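Local coordinates for uncharacterized protein (Capnocytophaga ochracea, PDB 4W9R), which is of unknown function but is probably an esterase of the alpha/beta-hydrolase superfamily, at residues 128-140 with 159-173. Sequence-based numbering, arbitrary orientation.
Sequences LANYYMLAEKKPT and FSHALAAGVPNRLFY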
ATOM      1  N   LEU B 128       0.410  17.900  12.854  1.00 25.35           N
ATOM      2  CA  LEU B 128      -0.453  19.063  12.677  1.00 23.47           C
ATOM      3  C   LEU B 128      -1.915  18.650  12.543  1.00 29.63           C
ATOM      4  O   LEU B 128      -2.814  19.341  13.024  1.00 27.56           O
ATOM      5  CB  LEU B 128      -0.020  19.864  11.446  1.00 29.94           C
ATOM      6  CG  LEU B 128      -0.928  21.021  11.021  1.00 29.12           C
ATOM      7  CD1 LEU B 128      -0.933  22.110  12.077  1.00 30.80           C
ATOM      8  CD2 LEU B 128      -0.500  21.579   9.673  1.00 32.53           C
ATOM      9  N   ALA B 129      -2.143  17.510  11.898  1.00 28.75           N
ATOM     10  CA  ALA B 129      -3.492  17.022  11.641  1.00 21.95           C
ATOM     11  C   ALA B 129      -4.233  16.674  12.931  1.00 26.73           C
ATOM     12  O   ALA B 129      -5.463  16.668  12.961  1.00 31.99           O
ATOM     13  CB  ALA B 129      -3.444  15.812  10.720  1.00 22.55           C
ATOM     14  N   ASN B 130      -3.484  16.382  13.991  1.00 23.69           N
ATOM     15  CA  ASN B 130      -4.083  16.056  15.281  1.00 26.21           C
ATOM     16  C   ASN B 130      -4.927  17.196  15.833  1.00 35.38           C
ATOM     17  O   ASN B 130      -5.925  16.971  16.517  1.00 40.42           O
ATOM     18  CB  ASN B 130      -3.001  15.694  16.301  1.00 22.24           C
ATOM     19  CG  ASN B 130      -2.292  14.399  15.969  1.00 28.64           C
ATOM     20  OD1 ASN B 130      -2.873  13.495  15.369  1.00 35.78           O
ATOM     21  ND2 ASN B 130      -1.028  14.299  16.367  1.00 30.83           N
ATOM     22  N   TYR B 131      -4.527  18.424  15.518  1.00 25.61           N
ATOM     23  CA  TYR B 131      -5.130  19.607  16.119  1.00 27.29           C
ATOM     24  C   TYR B 131      -6.539  19.900  15.610  1.00 32.76           C
ATOM     25  O   TYR B 131      -7.214  20.791  16.123  1.00 41.73           O
ATOM     26  CB  TYR B 131      -4.221  20.817  15.901  1.00 23.33           C
ATOM     27  CG  TYR B 131      -3.027  20.812  16.826  1.00 31.60           C
ATOM     28  CD1 TYR B 131      -1.901  20.054  16.533  1.00 31.58           C
ATOM     29  CD2 TYR B 131      -3.034  21.547  18.003  1.00 28.22           C
ATOM     30  CE1 TYR B 131      -0.810  20.038  17.381  1.00 30.43           C
ATOM     31  CE2 TYR B 131      -1.948  21.538  18.856  1.00 35.40           C
ATOM     32  CZ  TYR B 131      -0.840  20.782  18.542  1.00 34.94           C
ATOM     33  OH  TYR B 131       0.240  20.772  19.393  1.00 30.32           O
ATOM     34  N   TYR B 132      -6.985  19.150  14.608  1.00 23.52           N
ATOM     35  CA  TYR B 132      -8.360  19.274  14.139  1.00 31.35           C
ATOM     36  C   TYR B 132      -9.340  18.686  15.158  1.00 40.30           C
ATOM     37  O   TYR B 132     -10.541  18.947  15.098  1.00 49.64           O
ATOM     38  CB  TYR B 132      -8.525  18.603  12.775  1.00 24.60           C
ATOM     39  CG  TYR B 132      -7.828  19.356  11.666  1.00 27.37           C
ATOM     40  CD1 TYR B 132      -8.310  20.581  11.230  1.00 27.22           C
ATOM     41  CD2 TYR B 132      -6.685  18.850  11.062  1.00 36.29           C
ATOM     42  CE1 TYR B 132      -7.677  21.281  10.223  1.00 24.44           C
ATOM     43  CE2 TYR B 132      -6.045  19.545  10.051  1.00 27.20           C
ATOM     44  CZ  TYR B 132      -6.548  20.761   9.636  1.00 31.43           C
ATOM     45  OH  TYR B 132      -5.922  21.465   8.634  1.00 34.23           O
HETATM   46  N   MSE B 133      -8.815  17.902  16.096  1.00 38.45           N
HETATM   47  CA  MSE B 133      -9.604  17.377  17.208  1.00 41.24           C
HETATM   48  C   MSE B 133     -10.010  18.475  18.186  1.00 45.52           C
HETATM   49  O   MSE B 133     -10.992  18.340  18.916  1.00 48.54           O
HETATM   50  CB  MSE B 133      -8.821  16.301  17.963  1.00 33.96           C
HETATM   51  CG  MSE B 133      -8.816  14.936  17.310  1.00 49.52           C
HETATM   52 SE   MSE B 133      -7.558  13.744  18.207  0.59 62.10          SE
HETATM   53  CE  MSE B 133      -7.994  14.193  20.046  1.00 32.59           C
ATOM     54  N   LEU B 134      -9.241  19.559  18.205  1.00 43.91           N
ATOM     55  CA  LEU B 134      -9.439  20.626  19.180  1.00 46.15           C
ATOM     56  C   LEU B 134     -10.388  21.709  18.675  1.00 57.65           C
ATOM     57  O   LEU B 134     -10.600  22.716  19.351  1.00 59.66           O
ATOM     58  CB  LEU B 134      -8.092  21.245  19.561  1.00 35.15           C
ATOM     59  CG  LEU B 134      -7.003  20.255  19.987  1.00 38.43           C
ATOM     60  CD1 LEU B 134      -5.731  20.984  20.388  1.00 42.57           C
ATOM     61  CD2 LEU B 134      -7.490  19.360  21.116  1.00 34.14           C
ATOM     62  N   ALA B 135     -10.948  21.503  17.486  1.00 72.31           N
ATOM     63  CA  ALA B 135     -11.874  22.463  16.886  1.00 81.45           C
ATOM     64  C   ALA B 135     -13.094  22.702  17.775  1.00 80.41           C
ATOM     65  O   ALA B 135     -13.766  21.760  18.195  1.00 73.41           O
ATOM     66  CB  ALA B 135     -12.309  21.985  15.510  1.00 90.52           C
ATOM     67  N   GLU B 136     -13.371  23.973  18.054  1.00 86.90           N
ATOM     68  CA  GLU B 136     -14.450  24.354  18.961  1.00 89.85           C
ATOM     69  C   GLU B 136     -15.832  24.304  18.312  1.00 96.79           C
ATOM     70  O   GLU B 136     -16.825  24.001  18.974  1.00102.76           O
ATOM     71  CB  GLU B 136     -14.196  25.758  19.517  1.00 74.77           C
ATOM     72  N   LYS B 137     -15.892  24.594  17.016  1.00 90.34           N
ATOM     73  CA  LYS B 137     -17.167  24.759  16.320  1.00 92.75           C
ATOM     74  C   LYS B 137     -17.868  23.428  16.064  1.00 98.04           C
ATOM     75  O   LYS B 137     -18.944  23.167  16.603  1.00107.12           O
ATOM     76  CB  LYS B 137     -16.954  25.496  14.996  1.00 80.89           C
ATOM     77  N   LYS B 138     -17.233  22.592  15.254  1.00 87.67           N
ATOM     78  CA  LYS B 138     -17.804  21.335  14.787  1.00 76.57           C
ATOM     79  C   LYS B 138     -16.735  20.646  13.960  1.00 78.72           C
ATOM     80  O   LYS B 138     -16.032  21.306  13.195  1.00 90.39           O
ATOM     81  CB  LYS B 138     -19.068  21.571  13.949  1.00 62.70           C
ATOM     82  CG  LYS B 138     -19.621  20.322  13.273  1.00 61.48           C
ATOM     83  CD  LYS B 138     -20.668  20.651  12.220  1.00 59.23           C
ATOM     84  CE  LYS B 138     -21.153  19.386  11.521  1.00 53.49           C
ATOM     85  NZ  LYS B 138     -22.099  19.675  10.408  1.00 53.68           N
ATOM     86  N   PRO B 139     -16.596  19.320  14.118  1.00 64.15           N
ATOM     87  CA  PRO B 139     -15.480  18.639  13.456  1.00 64.94           C
ATOM     88  C   PRO B 139     -15.494  18.805  11.941  1.00 65.11           C
ATOM     89  O   PRO B 139     -16.508  18.552  11.288  1.00 67.92           O
ATOM     90  CB  PRO B 139     -15.693  17.172  13.839  1.00 52.51           C
ATOM     91  CG  PRO B 139     -16.424  17.229  15.132  1.00 52.87           C
ATOM     92  CD  PRO B 139     -17.325  18.425  15.035  1.00 50.64           C
ATOM     93  N   THR B 140     -14.361  19.234  11.398  1.00 52.54           N
ATOM     94  CA  THR B 140     -14.176  19.289   9.960  1.00 47.27           C
ATOM     95  C   THR B 140     -13.848  17.887   9.475  1.00 44.44           C
ATOM     96  O   THR B 140     -14.359  17.431   8.451  1.00 46.61           O
ATOM     97  CB  THR B 140     -13.056  20.267   9.562  1.00 45.09           C
ATOM     98  OG1 THR B 140     -13.428  21.599   9.938  1.00 44.80           O
ATOM     99  CG2 THR B 140     -12.810  20.220   8.062  1.00 37.93           C
ATOM    100  N   PHE B 159      -4.606  16.372  24.157  1.00 41.77           N
ATOM    101  CA  PHE B 159      -5.354  15.551  23.211  1.00 36.74           C
ATOM    102  C   PHE B 159      -6.075  14.421  23.938  1.00 42.84           C
ATOM    103  O   PHE B 159      -7.071  13.890  23.447  1.00 43.34           O
ATOM    104  CB  PHE B 159      -4.430  14.986  22.129  1.00 25.06           C
ATOM    105  CG  PHE B 159      -3.953  16.015  21.145  1.00 29.29           C
ATOM    106  CD1 PHE B 159      -4.811  16.517  20.179  1.00 35.68           C
ATOM    107  CD2 PHE B 159      -2.649  16.481  21.183  1.00 24.01           C
ATOM    108  CE1 PHE B 159      -4.378  17.467  19.272  1.00 35.97           C
ATOM    109  CE2 PHE B 159      -2.208  17.430  20.278  1.00 24.81           C
ATOM    110  CZ  PHE B 159      -3.074  17.923  19.321  1.00 28.49           C
ATOM    111  N   SER B 160      -5.565  14.063  25.113  1.00 44.86           N
ATOM    112  CA  SER B 160      -6.193  13.042  25.941  1.00 45.98           C
ATOM    113  C   SER B 160      -7.569  13.502  26.404  1.00 43.63           C
ATOM    114  O   SER B 160      -8.529  12.731  26.392  1.00 40.82           O
ATOM    115  CB  SER B 160      -5.313  12.709  27.146  1.00 51.71           C
ATOM    116  OG  SER B 160      -5.916  11.724  27.965  1.00 58.98           O
ATOM    117  N   HIS B 161      -7.658  14.765  26.805  1.00 48.29           N
ATOM    118  CA  HIS B 161      -8.919  15.345  27.249  1.00 46.45           C
ATOM    119  C   HIS B 161      -9.932  15.398  26.112  1.00 45.16           C
ATOM    120  O   HIS B 161     -11.127  15.183  26.322  1.00 48.07           O
ATOM    121  CB  HIS B 161      -8.693  16.745  27.821  1.00 46.83           C
ATOM    122  CG  HIS B 161      -7.840  16.762  29.050  1.00 74.90           C
ATOM    123  ND1 HIS B 161      -7.051  17.838  29.395  1.00 81.53           N
ATOM    124  CD2 HIS B 161      -7.653  15.834  30.018  1.00 79.57           C
ATOM    125  CE1 HIS B 161      -6.413  17.571  30.521  1.00 83.59           C
ATOM    126  NE2 HIS B 161      -6.762  16.362  30.920  1.00 80.87           N
ATOM    127  N   ALA B 162      -9.448  15.680  24.907  1.00 36.53           N
ATOM    128  CA  ALA B 162     -10.313  15.764  23.737  1.00 43.06           C
ATOM    129  C   ALA B 162     -10.898  14.398  23.391  1.00 52.75           C
ATOM    130  O   ALA B 162     -12.074  14.288  23.039  1.00 52.69           O
ATOM    131  CB  ALA B 162      -9.551  16.332  22.552  1.00 33.10           C
ATOM    132  N   LEU B 163     -10.073  13.361  23.496  1.00 48.37           N
ATOM    133  CA  LEU B 163     -10.516  11.997  23.229  1.00 38.33           C
ATOM    134  C   LEU B 163     -11.523  11.529  24.271  1.00 42.19           C
ATOM    135  O   LEU B 163     -12.447  10.777  23.961  1.00 50.81           O
ATOM    136  CB  LEU B 163      -9.324  11.040  23.196  1.00 40.76           C
ATOM    137  CG  LEU B 163      -8.412  11.110  21.973  1.00 34.24           C
ATOM    138  CD1 LEU B 163      -7.231  10.176  22.152  1.00 36.46           C
ATOM    139  CD2 LEU B 163      -9.187  10.759  20.713  1.00 24.22           C
ATOM    140  N   ALA B 164     -11.335  11.975  25.508  1.00 45.52           N
ATOM    141  CA  ALA B 164     -12.223  11.600  26.599  1.00 43.24           C
ATOM    142  C   ALA B 164     -13.572  12.304  26.473  1.00 50.36           C
ATOM    143  O   ALA B 164     -14.603  11.763  26.871  1.00 60.00           O
ATOM    144  CB  ALA B 164     -11.577  11.921  27.938  1.00 36.79           C
ATOM    145  N   ALA B 165     -13.555  13.511  25.916  1.00 44.30           N
ATOM    146  CA  ALA B 165     -14.775  14.289  25.735  1.00 37.20           C
ATOM    147  C   ALA B 165     -15.634  13.713  24.615  1.00 51.37           C
ATOM    148  O   ALA B 165     -16.859  13.639  24.731  1.00 63.82           O
ATOM    149  CB  ALA B 165     -14.438  15.743  25.448  1.00 30.09           C
ATOM    150  N   GLY B 166     -14.985  13.307  23.530  1.00 43.50           N
ATOM    151  CA  GLY B 166     -15.681  12.702  22.413  1.00 37.80           C
ATOM    152  C   GLY B 166     -16.199  13.706  21.402  1.00 40.22           C
ATOM    153  O   GLY B 166     -15.920  14.901  21.490  1.00 48.89           O
ATOM    154  N   VAL B 167     -16.962  13.205  20.438  1.00 40.28           N
ATOM    155  CA  VAL B 167     -17.510  14.024  19.367  1.00 42.83           C
ATOM    156  C   VAL B 167     -19.013  13.773  19.244  1.00 49.56           C
ATOM    157  O   VAL B 167     -19.512  12.767  19.749  1.00 52.28           O
ATOM    158  CB  VAL B 167     -16.807  13.724  18.026  1.00 43.37           C
ATOM    159  CG1 VAL B 167     -15.363  14.201  18.067  1.00 24.89           C
ATOM    160  CG2 VAL B 167     -16.879  12.241  17.713  1.00 41.54           C
ATOM    161  N   PRO B 168     -19.746  14.695  18.593  1.00 53.18           N
ATOM    162  CA  PRO B 168     -21.190  14.497  18.408  1.00 51.94           C
ATOM    163  C   PRO B 168     -21.560  13.187  17.707  1.00 49.43           C
ATOM    164  O   PRO B 168     -22.523  12.546  18.127  1.00 58.01           O
ATOM    165  CB  PRO B 168     -21.606  15.707  17.552  1.00 50.41           C
ATOM    166  CG  PRO B 168     -20.325  16.328  17.071  1.00 51.47           C
ATOM    167  CD  PRO B 168     -19.323  16.025  18.128  1.00 52.27           C
ATOM    168  N   ASN B 169     -20.824  12.788  16.672  1.00 51.70           N
ATOM    169  CA  ASN B 169     -21.166  11.553  15.970  1.00 51.88           C
ATOM    170  C   ASN B 169     -20.089  10.472  16.049  1.00 53.76           C
ATOM    171  O   ASN B 169     -20.217   9.518  16.815  1.00 52.51           O
ATOM    172  CB  ASN B 169     -21.468  11.859  14.501  1.00 49.57           C
ATOM    173  CG  ASN B 169     -21.850  10.620  13.711  1.00 59.31           C
ATOM    174  OD1 ASN B 169     -22.361   9.647  14.267  1.00 69.89           O
ATOM    175  ND2 ASN B 169     -21.604  10.650  12.407  1.00 51.01           N
ATOM    176  N   ARG B 170     -19.021  10.628  15.272  1.00 58.11           N
ATOM    177  CA  ARG B 170     -17.958   9.630  15.256  1.00 50.34           C
ATOM    178  C   ARG B 170     -16.597  10.235  14.932  1.00 46.82           C
ATOM    179  O   ARG B 170     -16.487  11.145  14.108  1.00 39.55           O
ATOM    180  CB  ARG B 170     -18.287   8.522  14.252  1.00 44.39           C
ATOM    181  CG  ARG B 170     -17.233   7.425  14.145  1.00 45.72           C
ATOM    182  CD  ARG B 170     -17.710   6.295  13.254  1.00 48.51           C
ATOM    183  NE  ARG B 170     -16.712   5.240  13.094  1.00 45.55           N
ATOM    184  CZ  ARG B 170     -15.966   5.077  12.007  1.00 46.72           C
ATOM    185  NH1 ARG B 170     -16.101   5.899  10.975  1.00 45.87           N
ATOM    186  NH2 ARG B 170     -15.085   4.088  11.947  1.00 46.82           N
ATOM    187  N   LEU B 171     -15.560   9.715  15.580  1.00 42.12           N
ATOM    188  CA  LEU B 171     -14.193  10.100  15.272  1.00 36.66           C
ATOM    189  C   LEU B 171     -13.312   8.869  15.120  1.00 39.24           C
ATOM    190  O   LEU B 171     -13.144   8.094  16.064  1.00 42.42           O
ATOM    191  CB  LEU B 171     -13.626  11.018  16.355  1.00 37.15           C
ATOM    192  CG  LEU B 171     -12.138  11.343  16.205  1.00 37.33           C
ATOM    193  CD1 LEU B 171     -11.859  12.008  14.861  1.00 25.02           C
ATOM    194  CD2 LEU B 171     -11.659  12.214  17.352  1.00 32.03           C
ATOM    195  N   PHE B 172     -12.756   8.691  13.927  1.00 32.99           N
ATOM    196  CA  PHE B 172     -11.805   7.616  13.685  1.00 35.34           C
ATOM    197  C   PHE B 172     -10.388   8.173  13.698  1.00 34.03           C
ATOM    198  O   PHE B 172     -10.021   8.970  12.836  1.00 35.95           O
ATOM    199  CB  PHE B 172     -12.092   6.920  12.353  1.00 29.69           C
ATOM    200  CG  PHE B 172     -11.153   5.786  12.047  1.00 36.84           C
ATOM    201  CD1 PHE B 172     -11.424   4.504  12.499  1.00 40.05           C
ATOM    202  CD2 PHE B 172     -10.000   6.001  11.307  1.00 26.90           C
ATOM    203  CE1 PHE B 172     -10.563   3.458  12.221  1.00 38.41           C
ATOM    204  CE2 PHE B 172      -9.134   4.958  11.027  1.00 32.27           C
ATOM    205  CZ  PHE B 172      -9.417   3.686  11.484  1.00 37.86           C
ATOM    206  N   TYR B 173      -9.596   7.755  14.680  1.00 23.18           N
ATOM    207  CA  TYR B 173      -8.221   8.222  14.784  1.00 22.26           C
ATOM    208  C   TYR B 173      -7.230   7.077  14.618  1.00 27.98           C
ATOM    209  O   TYR B 173      -7.332   6.053  15.294  1.00 25.11           O
ATOM    210  CB  TYR B 173      -7.985   8.926  16.121  1.00 18.82           C
ATOM    211  CG  TYR B 173      -6.581   9.465  16.274  1.00 36.86           C
ATOM    212  CD1 TYR B 173      -6.212  10.668  15.686  1.00 31.07           C
ATOM    213  CD2 TYR B 173      -5.621   8.769  16.999  1.00 27.07           C
ATOM    214  CE1 TYR B 173      -4.930  11.163  15.818  1.00 35.57           C
ATOM    215  CE2 TYR B 173      -4.336   9.257  17.137  1.00 29.80           C
ATOM    216  CZ  TYR B 173      -3.996  10.455  16.545  1.00 39.61           C
ATOM    217  OH  TYR B 173      -2.717  10.945  16.680  1.00 41.67           O
TER
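F159 turns the edge of its ring onto the face of Y131, its CZ standing over the middle of the tyrosine ring in a T-shaped stack with centroids 4.9 Å apart and planes at 81°. Also at the F159 edge, near the ring plane, lies the CE methyl of M133 (a selenomethionine). CG of L134 approaches the same ring obliquely, 3.9 Å from F159 CE1. A phenyl ring suits this position because it can offer its edge to the tyrosine face while remaining apolar toward M133 and L134. Y131 extends beyond the stack, its hydroxyl bonded to the backbone of G86. The Y173 ring receives OD1 of N130 at its edge, in plane, and Y173 OH donates a hydrogen bond of 2.9 Å to N130 OD1. The donor sits 47° out of the amide's carbonyl plane, away from the ideal lone-pair direction, yet the bond provides this buried amide oxygen with a partner.

In the alpha/beta-hydrolase fold suggested by the family, strands 143-149 and 171-180 run parallel and adjacent, with helix 156-165 in the crossover between them. The turn after helix 123-128, with its 3-10 segment 131-133, packs against helix 156-165 and the start of strand 171-180.

M133 fills the middle. Its chain bends at chi3 (44°), bringing CE 3.6 Å from A162 CB and 3.7 Å from L163 CG. The small alanine lets the methyl come close to the helix and also meets L134 CD2. The selenium, 4.8 Å from the Y173 ring centroid, makes an oblique Met-aromatic contact, and the M133 and L171 side chains cross at about a right angle, CG against CD2. Farther along, P139 and P168 point their rings at each other, P139 CD lying 4.2 Å from P168 CG; stiff, apolar rings suit these loops.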